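Local structure of heterodimeric restriction endonuclease R.BspD6I small subunit (Bacillus sp., 2P14) at residues Phe21-Asn24 against Thr25-Val28; Glu12-Ile15 against Asn16-Asn19. The protein forms the small subunit of a heterodimeric type IIS restriction endonuclease, in which it probably acts as the catalytic partner of a site-specific nickase. All coordinates share one frame; numbering follows the deposited sequence.

Interaction 1 (Phe21-Asn24 against Thr25-Val28); sequences FEWN and TYRV
Arg27 lays its guanidinium flat over one face of the Trp23 indole, one helical turn earlier, with the two groups centred 4.2 Å apart and their planes only 6° from parallel. The chain of Arg27 bends at chi3 (-67°), which folds the charged end back over the ring, while CD rests above the six-membered ring in a CH-pi contact, 3.4 Å from Trp23 CZ2. A second neighbour fixes the rotation of the group: the NE/NH2 edge of Arg27 grips Asn24 OD1, which lies in the guanidinium plane, with NH2 at 2.8 Å and NE at 3.2 Å. Thr25 faces strand 69-75, whereas Arg27 touches helix 2-7. The OG1 of Thr25 donates to Phe21 O at 2.9 Å, on the opposite face of that carbonyl from its own backbone N, and also pairs with Tyr8 OH. Ile4 O takes the ND2 of Asn24, tying this turn to helix 2-7, and Phe21 joins Thr25 against strand 69-75. The flat stack is consistent with a cation-pi component, and with the edge held by Asn24 OD1 as well, the guanidinium probably has little freedom to turn.

Interaction 2 (Glu12-Ile15 against Asn16-Asn19); sequences EKTI and NPPN
The backbone turns back on itself between Glu12 and Pro17, bringing their CA atoms to 5.0 Å, before helix 17-32 sets off. Residues 12-15 belong to the loop between helices 2-7 and 17-32. Thr14 is extended (psi 170°), and Asn16 at the N-cap, with phi -148° and psi 85°, leads into the helical Pro17. The pyrrolidine of Pro17 fits into the bend: its CG stands 3.7 Å from Glu12 O, and its CD the same distance from Thr14 O. From Thr14, the hydroxyl approaches the backbone of Pro17, with OG1 3.5 Å from Pro17 CA, and is hydrogen-bonded to Val11 O. Asn16 caps the N-terminus of the helix with its side chain, CG anti to the backbone N, placing OD1 3.1 Å from Asn19 N in a capping bond; the donor comes in tilted from the amide plane. Proline suits the first turn, where no earlier carbonyl awaits its missing N-H. Without the CG and CD of the ring, as with an alanine here, the space beside Glu12 O and Thr14 O would probably be left unfilled and the bend freer to flex. Pro17 also touches Val11 and Leu76, and Glu12 OE1 forms a salt bridge to Lys111, so this surface turn, which links helix 2-7 to helix 17-32, is moored to the loops that follow strands 69-75 and 104-110.

How the interactions relate
Both interactions use helix 17-32, interaction 2 at its start together with the loop before it, and they follow in series: interaction 1 begins after one intervening residue, on the next turns. Their centres lie about 12 Å apart, on the same side of the chain's centre, with no contact between them beyond the shared chain. Interaction 2 sits at the surface, about 18 Å from the chain's centre, and interaction 1 is partly buried, about 10 Å from it. The pair illustrates how one helix begins with an Asn N-cap followed by proline, then packs against helix 2-7, helix 135-146 and strand 69-75 of the mixed sheet in a protein whose family belongs to the PD-(D/E)XK nuclease clan.

Interaction 1 (Phe21-Asn24 against Thr25-Val28)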
ATOM      1  N   PHE A  21     -11.599  -4.414   0.646  1.00 12.02           N
ATOM      2  CA  PHE A  21     -10.198  -4.327   1.090  1.00 11.89           C
ATOM      3  C   PHE A  21      -9.591  -3.012   0.643  1.00 12.30           C
ATOM      4  O   PHE A  21      -8.979  -2.283   1.453  1.00 12.52           O
ATOM      5  CB  PHE A  21      -9.434  -5.529   0.521  1.00 12.12           C
ATOM      6  CG  PHE A  21      -8.061  -5.719   1.082  1.00 14.04           C
ATOM      7  CD1 PHE A  21      -7.849  -5.804   2.451  1.00 13.61           C
ATOM      8  CD2 PHE A  21      -6.980  -5.839   0.225  1.00 14.25           C
ATOM      9  CE1 PHE A  21      -6.543  -6.012   2.953  1.00 16.02           C
ATOM     10  CE2 PHE A  21      -5.686  -6.025   0.712  1.00 14.41           C
ATOM     11  CZ  PHE A  21      -5.468  -6.136   2.069  1.00 13.59           C
ATOM     12  N   GLU A  22      -9.761  -2.659  -0.632  1.00 11.57           N
ATOM     13  CA  GLU A  22      -9.216  -1.374  -1.128  1.00 12.44           C
ATOM     14  C   GLU A  22      -9.936  -0.207  -0.449  1.00 11.80           C
ATOM     15  O   GLU A  22      -9.305   0.770  -0.008  1.00 12.00           O
ATOM     16  CB  GLU A  22      -9.262  -1.279  -2.668  1.00 12.87           C
ATOM     17  CG  GLU A  22     -10.643  -1.196  -3.298  1.00 15.04           C
ATOM     18  CD  GLU A  22     -10.600  -1.295  -4.829  1.00 14.90           C
ATOM     19  OE1 GLU A  22      -9.499  -1.259  -5.407  1.00 16.05           O
ATOM     20  OE2 GLU A  22     -11.699  -1.382  -5.436  1.00 18.40           O
ATOM     21  N   TRP A  23     -11.250  -0.333  -0.283  1.00 11.81           N
ATOM     22  CA  TRP A  23     -12.000   0.714   0.394  1.00 11.90           C
ATOM     23  C   TRP A  23     -11.555   0.941   1.836  1.00 12.51           C
ATOM     24  O   TRP A  23     -11.394   2.098   2.274  1.00 12.29           O
ATOM     25  CB  TRP A  23     -13.490   0.367   0.354  1.00 12.82           C
ATOM     26  CG  TRP A  23     -14.376   1.271   1.176  1.00 12.73           C
ATOM     27  CD1 TRP A  23     -14.758   2.547   0.876  1.00 15.76           C
ATOM     28  CD2 TRP A  23     -14.986   0.958   2.442  1.00 13.41           C
ATOM     29  NE1 TRP A  23     -15.597   3.039   1.861  1.00 15.74           N
ATOM     30  CE2 TRP A  23     -15.752   2.090   2.833  1.00 15.55           C
ATOM     31  CE3 TRP A  23     -15.000  -0.188   3.257  1.00 15.67           C
ATOM     32  CZ2 TRP A  23     -16.506   2.114   4.020  1.00 16.81           C
ATOM     33  CZ3 TRP A  23     -15.722  -0.159   4.436  1.00 16.12           C
ATOM     34  CH2 TRP A  23     -16.474   0.987   4.810  1.00 16.71           C
ATOM     35  N   ASN A  24     -11.287  -0.146   2.558  1.00 11.62           N
ATOM     36  CA  ASN A  24     -10.922  -0.004   3.947  1.00 12.14           C
ATOM     37  C   ASN A  24      -9.550   0.670   4.069  1.00 11.37           C
ATOM     38  O   ASN A  24      -9.311   1.482   4.999  1.00 12.13           O
ATOM     39  CB  ASN A  24     -10.902  -1.338   4.662  1.00 13.19           C
ATOM     40  CG  ASN A  24     -11.067  -1.159   6.153  1.00 14.32           C
ATOM     41  OD1 ASN A  24     -11.962  -0.414   6.594  1.00 13.01           O
ATOM     42  ND2 ASN A  24     -10.212  -1.805   6.940  1.00 13.64           N
ATOM     43  N   THR A  25      -8.689   0.362   3.112  1.00 11.90           N
ATOM     44  CA  THR A  25      -7.362   0.958   3.085  1.00 11.49           C
ATOM     45  C   THR A  25      -7.466   2.481   2.791  1.00 11.68           C
ATOM     46  O   THR A  25      -6.800   3.317   3.410  1.00 13.15           O
ATOM     47  CB  THR A  25      -6.484   0.209   2.084  1.00 11.03           C
ATOM     48  OG1 THR A  25      -6.445  -1.178   2.431  1.00 11.49           O
ATOM     49  CG2 THR A  25      -5.061   0.795   2.119  1.00 13.29           C
ATOM     50  N   TYR A  26      -8.294   2.856   1.824  1.00 12.04           N
ATOM     51  CA  TYR A  26      -8.635   4.259   1.600  1.00 11.60           C
ATOM     52  C   TYR A  26      -9.150   4.939   2.889  1.00 12.40           C
ATOM     53  O   TYR A  26      -8.742   6.069   3.187  1.00 14.16           O
ATOM     54  CB  TYR A  26      -9.684   4.295   0.483  1.00 13.55           C
ATOM     55  CG  TYR A  26     -10.546   5.535   0.433  1.00 14.32           C
ATOM     56  CD1 TYR A  26     -10.097   6.718  -0.156  1.00 14.87           C
ATOM     57  CD2 TYR A  26     -11.829   5.505   0.979  1.00 16.02           C
ATOM     58  CE1 TYR A  26     -10.917   7.857  -0.205  1.00 15.74           C
ATOM     59  CE2 TYR A  26     -12.646   6.625   0.928  1.00 17.26           C
ATOM     60  CZ  TYR A  26     -12.187   7.787   0.363  1.00 17.10           C
ATOM     61  OH  TYR A  26     -13.051   8.868   0.326  1.00 22.50           O
ATOM     62  N   ARG A  27     -10.024   4.271   3.640  1.00 12.88           N
ATOM     63  CA  ARG A  27     -10.499   4.853   4.914  1.00 12.56           C
ATOM     64  C   ARG A  27      -9.341   5.178   5.864  1.00 13.49           C
ATOM     65  O   ARG A  27      -9.387   6.193   6.546  1.00 14.05           O
ATOM     66  CB  ARG A  27     -11.499   3.927   5.619  1.00 13.88           C
ATOM     67  CG  ARG A  27     -12.814   3.727   4.843  1.00 13.52           C
ATOM     68  CD  ARG A  27     -13.946   3.449   5.811  1.00 17.69           C
ATOM     69  NE  ARG A  27     -13.759   2.172   6.477  1.00 18.23           N
ATOM     70  CZ  ARG A  27     -14.413   1.779   7.574  1.00 18.81           C
ATOM     71  NH1 ARG A  27     -15.319   2.571   8.171  1.00 18.00           N
ATOM     72  NH2 ARG A  27     -14.168   0.599   8.080  1.00 16.90           N
ATOM     73  N   VAL A  28      -8.318   4.325   5.906  1.00 13.40           N
ATOM     74  CA  VAL A  28      -7.144   4.602   6.766  1.00 14.19           C
ATOM     75  C   VAL A  28      -6.470   5.908   6.354  1.00 13.90           C
ATOM     76  O   VAL A  28      -6.223   6.807   7.190  1.00 13.91           O
ATOM     77  CB  VAL A  28      -6.120   3.450   6.706  1.00 14.10           C
ATOM     78  CG1 VAL A  28      -4.826   3.861   7.470  1.00 14.23           C
ATOM     79  CG2 VAL A  28      -6.682   2.216   7.306  1.00 14.16           C
TER

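Interaction 2 (Glu12-Ile15 against Asn16-Asn19)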
ATOM      1  N   GLU A  12     -13.270 -10.267   4.489  1.00 15.94           N
ATOM      2  CA  GLU A  12     -13.465 -11.531   3.746  1.00 16.88           C
ATOM      3  C   GLU A  12     -14.882 -12.076   3.824  1.00 16.57           C
ATOM      4  O   GLU A  12     -15.237 -13.002   3.091  1.00 17.77           O
ATOM      5  CB  GLU A  12     -12.394 -12.593   4.095  1.00 19.10           C
ATOM      6  CG  GLU A  12     -10.983 -11.968   3.967  1.00 24.03           C
ATOM      7  CD  GLU A  12      -9.900 -12.875   3.426  1.00 31.47           C
ATOM      8  OE1 GLU A  12      -9.029 -13.289   4.222  1.00 33.60           O
ATOM      9  OE2 GLU A  12      -9.891 -13.130   2.200  1.00 37.03           O
ATOM     10  N   LYS A  13     -15.682 -11.466   4.692  1.00 15.88           N
ATOM     11  CA  LYS A  13     -17.088 -11.867   4.857  1.00 16.91           C
ATOM     12  C   LYS A  13     -18.076 -10.914   4.179  1.00 17.00           C
ATOM     13  O   LYS A  13     -19.302 -11.075   4.292  1.00 18.63           O
ATOM     14  CB  LYS A  13     -17.409 -12.041   6.352  1.00 17.48           C
ATOM     15  CG  LYS A  13     -16.777 -13.305   6.920  1.00 18.73           C
ATOM     16  CD  LYS A  13     -16.913 -13.455   8.413  1.00 24.32           C
ATOM     17  CE  LYS A  13     -15.958 -12.573   9.154  1.00 24.49           C
ATOM     18  NZ  LYS A  13     -16.483 -12.423  10.570  1.00 25.40           N
ATOM     19  N   THR A  14     -17.550  -9.914   3.478  1.00 16.73           N
ATOM     20  CA  THR A  14     -18.383  -9.015   2.668  1.00 15.85           C
ATOM     21  C   THR A  14     -18.729  -9.662   1.327  1.00 16.45           C
ATOM     22  O   THR A  14     -18.173 -10.693   0.955  1.00 15.48           O
ATOM     23  CB  THR A  14     -17.668  -7.650   2.435  1.00 15.77           C
ATOM     24  OG1 THR A  14     -16.514  -7.850   1.608  1.00 15.55           O
ATOM     25  CG2 THR A  14     -17.308  -6.978   3.796  1.00 14.10           C
ATOM     26  N   ILE A  15     -19.641  -9.040   0.586  1.00 16.49           N
ATOM     27  CA  ILE A  15     -20.071  -9.621  -0.679  1.00 18.17           C
ATOM     28  C   ILE A  15     -18.979  -9.594  -1.764  1.00 17.89           C
ATOM     29  O   ILE A  15     -18.977 -10.392  -2.693  1.00 18.28           O
ATOM     30  CB  ILE A  15     -21.402  -8.999  -1.179  1.00 18.64           C
ATOM     31  CG1 ILE A  15     -22.080  -9.956  -2.161  1.00 21.37           C
ATOM     32  CG2 ILE A  15     -21.216  -7.597  -1.762  1.00 19.22           C
ATOM     33  CD1 ILE A  15     -22.630 -11.187  -1.513  1.00 20.01           C
ATOM     34  N   ASN A  16     -18.008  -8.705  -1.603  1.00 16.85           N
ATOM     35  CA  ASN A  16     -16.927  -8.626  -2.573  1.00 15.59           C
ATOM     36  C   ASN A  16     -15.660  -8.204  -1.833  1.00 14.86           C
ATOM     37  O   ASN A  16     -15.334  -6.989  -1.725  1.00 14.26           O
ATOM     38  CB  ASN A  16     -17.281  -7.630  -3.676  1.00 16.57           C
ATOM     39  CG  ASN A  16     -16.289  -7.639  -4.811  1.00 18.07           C
ATOM     40  OD1 ASN A  16     -15.077  -7.457  -4.603  1.00 20.13           O
ATOM     41  ND2 ASN A  16     -16.786  -7.860  -6.037  1.00 20.48           N
ATOM     42  N   PRO A  17     -14.969  -9.196  -1.255  1.00 13.42           N
ATOM     43  CA  PRO A  17     -13.821  -8.807  -0.421  1.00 12.95           C
ATOM     44  C   PRO A  17     -12.787  -7.856  -1.070  1.00 12.82           C
ATOM     45  O   PRO A  17     -12.323  -6.908  -0.410  1.00 12.64           O
ATOM     46  CB  PRO A  17     -13.231 -10.155   0.013  1.00 12.84           C
ATOM     47  CG  PRO A  17     -14.491 -11.073   0.038  1.00 12.89           C
ATOM     48  CD  PRO A  17     -15.223 -10.654  -1.214  1.00 14.06           C
ATOM     49  N   PRO A  18     -12.388  -8.101  -2.334  1.00 12.75           N
ATOM     50  CA  PRO A  18     -11.453  -7.132  -2.965  1.00 12.01           C
ATOM     51  C   PRO A  18     -11.909  -5.680  -2.922  1.00 12.31           C
ATOM     52  O   PRO A  18     -11.092  -4.775  -2.653  1.00 12.81           O
ATOM     53  CB  PRO A  18     -11.397  -7.620  -4.412  1.00 12.60           C
ATOM     54  CG  PRO A  18     -11.532  -9.154  -4.221  1.00 14.18           C
ATOM     55  CD  PRO A  18     -12.661  -9.240  -3.238  1.00 12.99           C
ATOM     56  N   ASN A  19     -13.177  -5.430  -3.195  1.00 12.35           N
ATOM     57  CA  ASN A  19     -13.720  -4.079  -3.184  1.00 13.26           C
ATOM     58  C   ASN A  19     -13.649  -3.468  -1.783  1.00 12.99           C
ATOM     59  O   ASN A  19     -13.319  -2.287  -1.600  1.00 13.46           O
ATOM     60  CB  ASN A  19     -15.186  -4.077  -3.663  1.00 14.05           C
ATOM     61  CG  ASN A  19     -15.328  -4.302  -5.162  1.00 16.59           C
ATOM     62  OD1 ASN A  19     -14.367  -4.266  -5.925  1.00 17.69           O
ATOM     63  ND2 ASN A  19     -16.568  -4.527  -5.582  1.00 18.62           N
TER